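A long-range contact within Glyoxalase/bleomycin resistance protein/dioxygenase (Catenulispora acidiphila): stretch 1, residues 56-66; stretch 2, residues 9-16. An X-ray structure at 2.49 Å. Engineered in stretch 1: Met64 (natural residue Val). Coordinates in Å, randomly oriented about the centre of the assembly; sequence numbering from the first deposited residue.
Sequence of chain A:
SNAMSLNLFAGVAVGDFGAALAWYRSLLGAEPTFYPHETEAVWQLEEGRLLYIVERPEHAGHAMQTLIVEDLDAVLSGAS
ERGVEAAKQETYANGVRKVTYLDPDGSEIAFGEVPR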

# COMPACT_ATOMS: atom_id res chain seq x y z
N ARG A 56 -6.48 -5.56 -13.42
CA ARG A 56 -7.41 -6.67 -13.63
C ARG A 56 -8.71 -6.22 -13.00
O ARG A 56 -9.00 -6.56 -11.84
CB ARG A 56 -6.93 -7.97 -12.96
CG ARG A 56 -5.44 -8.22 -13.02
CD ARG A 56 -5.09 -9.47 -13.80
NE ARG A 56 -5.33 -10.73 -13.08
CZ ARG A 56 -6.25 -11.61 -13.44
NH1 ARG A 56 -6.41 -12.74 -12.77
NH2 ARG A 56 -7.02 -11.36 -14.49
N PRO A 57 -9.49 -5.42 -13.74
CA PRO A 57 -10.66 -4.76 -13.15
C PRO A 57 -11.67 -5.73 -12.56
O PRO A 57 -12.37 -5.35 -11.62
CB PRO A 57 -11.25 -3.95 -14.32
CG PRO A 57 -10.51 -4.38 -15.53
CD PRO A 57 -9.19 -4.90 -15.08
N GLU A 58 -11.75 -6.96 -13.06
CA GLU A 58 -12.72 -7.90 -12.52
C GLU A 58 -12.39 -8.33 -11.09
O GLU A 58 -13.23 -8.90 -10.41
CB GLU A 58 -12.90 -9.13 -13.43
CG GLU A 58 -11.69 -10.05 -13.53
CD GLU A 58 -10.58 -9.49 -14.44
OE1 GLU A 58 -10.75 -8.41 -15.06
OE2 GLU A 58 -9.52 -10.15 -14.54
N HIS A 59 -11.17 -8.04 -10.63
CA HIS A 59 -10.80 -8.40 -9.26
C HIS A 59 -10.47 -7.22 -8.38
O HIS A 59 -10.03 -7.40 -7.25
CB HIS A 59 -9.60 -9.35 -9.25
CG HIS A 59 -9.87 -10.65 -9.93
ND1 HIS A 59 -10.81 -11.54 -9.48
CD2 HIS A 59 -9.33 -11.19 -11.05
CE1 HIS A 59 -10.84 -12.59 -10.29
NE2 HIS A 59 -9.96 -12.40 -11.25
N ALA A 60 -10.69 -6.01 -8.90
CA ALA A 60 -10.21 -4.80 -8.23
C ALA A 60 -11.01 -4.51 -6.96
O ALA A 60 -12.20 -4.81 -6.89
CB ALA A 60 -10.26 -3.62 -9.18
N GLY A 61 -10.34 -3.95 -5.95
CA GLY A 61 -11.00 -3.44 -4.76
C GLY A 61 -11.35 -4.48 -3.73
O GLY A 61 -12.22 -4.27 -2.90
N HIS A 62 -10.66 -5.62 -3.77
CA HIS A 62 -10.93 -6.72 -2.86
C HIS A 62 -9.69 -7.18 -2.11
O HIS A 62 -9.77 -8.15 -1.36
CB HIS A 62 -11.47 -7.91 -3.64
CG HIS A 62 -12.83 -7.69 -4.20
ND1 HIS A 62 -13.95 -7.62 -3.40
CD2 HIS A 62 -13.26 -7.54 -5.47
CE1 HIS A 62 -15.01 -7.44 -4.16
NE2 HIS A 62 -14.62 -7.38 -5.42
N ALA A 63 -8.56 -6.51 -2.35
CA ALA A 63 -7.29 -7.01 -1.84
C ALA A 63 -7.11 -6.58 -0.40
O ALA A 63 -7.73 -5.61 0.05
CB ALA A 63 -6.12 -6.52 -2.72
N MSE A 64 -6.29 -7.30 0.33
CA MSE A 64 -5.92 -6.83 1.66
C MSE A 64 -4.47 -7.16 1.96
O MSE A 64 -4.07 -8.31 1.93
CB MSE A 64 -6.86 -7.36 2.73
CG MSE A 64 -7.21 -8.82 2.63
SE MSE A 64 -8.85 -9.02 3.65
CE MSE A 64 -9.96 -7.82 2.58
N GLN A 65 -3.70 -6.11 2.22
CA GLN A 65 -2.29 -6.26 2.53
C GLN A 65 -1.98 -5.50 3.82
O GLN A 65 -2.51 -4.42 4.05
CB GLN A 65 -1.44 -5.73 1.37
CG GLN A 65 -1.87 -6.22 -0.02
CD GLN A 65 -1.64 -7.72 -0.24
OE1 GLN A 65 -1.14 -8.41 0.62
NE2 GLN A 65 -2.00 -8.21 -1.42
N THR A 66 -1.13 -6.07 4.66
CA THR A 66 -0.75 -5.38 5.89
C THR A 66 0.76 -5.24 5.99
O THR A 66 1.50 -6.21 5.80
CB THR A 66 -1.30 -6.09 7.14
OG1 THR A 66 -2.72 -6.17 7.04
CG2 THR A 66 -0.96 -5.30 8.38
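Stretch 2, residues 9-16: FAGVAVGD

Residues 9-14 of stretch 2 form an extended strand that begins earlier in the chain, and Gly15 and Asp16 leave it as loop, with Asp16 serving as the N-cap of the helix that follows. This segment runs counter to stretch 1: the strand 64-66 and the strand 9-14 have N-to-C directions 143° apart, with a signed crossing angle of -143°. Their axes come no closer than 7.8 Å, too far for direct backbone pairing, so the contact here depends on side chains, whereas the loop and 3-10 turn before strand 64-66 approach the other backbone much more closely. The nearest CA atoms record this divergence: Pro57 CA lies 4.2 Å from Gly15 CA, Ala60 CA 4.4 Å from Val14 CA, Ala63 CA 5.7 Å from Val12 CA and Gln65 CA 7.2 Å from Ala10 CA.

At the start of stretch 1, Arg56 N donates a weak hydrogen bond to Val14 O (3.0 Å), and Arg56 CB sits 4.1 Å from Ala13 CB. The end of the arginine side chain leads away from stretch 2, and its NH2 forms a salt bridge with Glu58 OE2 at 2.8 Å. Pro57 packs over Gly15, where the absence of a side chain accompanies the close backbone approach. The 3-10 turn, closed by a hydrogen bond from His59 N to Arg56 O (2.9 Å), brings His59 CB to 3.6 Å from Ala13 CB. Ala13 points toward stretch 1 and has the largest covered area of any residue in the contact.

Ala60 follows with its CB 3.5 Å from both Val14 C and Gly15 N, while its CA makes a CA-H...O contact with Ala13 O at 3.3 Å. The same carbonyl accepts a hydrogen bond from water 2 (Ala13 O to water O, 2.8 Å), which in turn accepts one from Gly61 N (3.0 Å from N to water O). Water 1 likewise links stretch 2 to the turn, donating to His59 O at 2.6 Å from its O and, weakly, to Ala13 O at 3.3 Å.

As the backbones separate, Ala63 points toward stretch 2 and places its CB 3.9 Å from Val12 CG1. The engineered Met64, a selenomethionine, points away and makes no contact. Gln65 then spans the wider gap: with chi1 and chi2 both m, its NE2 reaches Gly11 O at 2.8 Å in a weak hydrogen bond, and its OE1 lies 3.5 Å from Ala10 CB. Thr66 lies beyond reach of stretch 2.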

# COMPACT_ATOMS: atom_id res chain seq x y z
N PHE A 9 5.93 -11.33 -3.37
CA PHE A 9 5.21 -10.29 -4.10
C PHE A 9 3.74 -10.24 -3.68
O PHE A 9 2.94 -11.11 -4.08
CB PHE A 9 5.29 -10.56 -5.60
CG PHE A 9 6.66 -10.30 -6.21
CD1 PHE A 9 6.91 -9.11 -6.88
CD2 PHE A 9 7.67 -11.25 -6.11
CE1 PHE A 9 8.16 -8.87 -7.46
CE2 PHE A 9 8.91 -11.02 -6.68
CZ PHE A 9 9.16 -9.82 -7.35
N ALA A 10 3.38 -9.26 -2.87
CA ALA A 10 1.99 -9.06 -2.48
C ALA A 10 1.27 -8.27 -3.58
O ALA A 10 1.65 -7.13 -3.87
CB ALA A 10 1.89 -8.33 -1.14
N GLY A 11 0.26 -8.88 -4.20
CA GLY A 11 -0.42 -8.27 -5.33
C GLY A 11 -1.76 -7.58 -5.05
O GLY A 11 -2.50 -7.94 -4.14
N VAL A 12 -2.06 -6.56 -5.85
CA VAL A 12 -3.34 -5.88 -5.76
C VAL A 12 -3.89 -5.71 -7.16
O VAL A 12 -3.25 -5.12 -8.02
CB VAL A 12 -3.20 -4.48 -5.10
CG1 VAL A 12 -4.56 -3.79 -5.06
CG2 VAL A 12 -2.61 -4.59 -3.68
N ALA A 13 -5.07 -6.25 -7.41
CA ALA A 13 -5.72 -5.99 -8.69
C ALA A 13 -6.36 -4.60 -8.66
O ALA A 13 -7.04 -4.24 -7.69
CB ALA A 13 -6.78 -7.06 -8.98
N VAL A 14 -6.15 -3.83 -9.73
CA VAL A 14 -6.78 -2.51 -9.81
C VAL A 14 -7.64 -2.30 -11.07
O VAL A 14 -7.54 -3.05 -12.05
CB VAL A 14 -5.73 -1.37 -9.70
CG1 VAL A 14 -4.83 -1.58 -8.46
CG2 VAL A 14 -4.89 -1.29 -10.97
N GLY A 15 -8.50 -1.28 -11.01
CA GLY A 15 -9.34 -0.91 -12.14
C GLY A 15 -8.62 -0.02 -13.13
O GLY A 15 -8.08 -0.50 -14.12
N ASP A 16 -8.60 1.30 -12.93
CA ASP A 16 -7.80 2.20 -13.75
C ASP A 16 -6.35 2.20 -13.27
O ASP A 16 -6.08 2.57 -12.13
CB ASP A 16 -8.37 3.62 -13.72
CG ASP A 16 -7.36 4.67 -14.19
OD1 ASP A 16 -6.48 4.38 -15.03
OD2 ASP A 16 -7.45 5.81 -13.70
O HOH W 1 -8.16 -6.56 -5.59
O HOH W 2 -7.81 -2.44 -5.75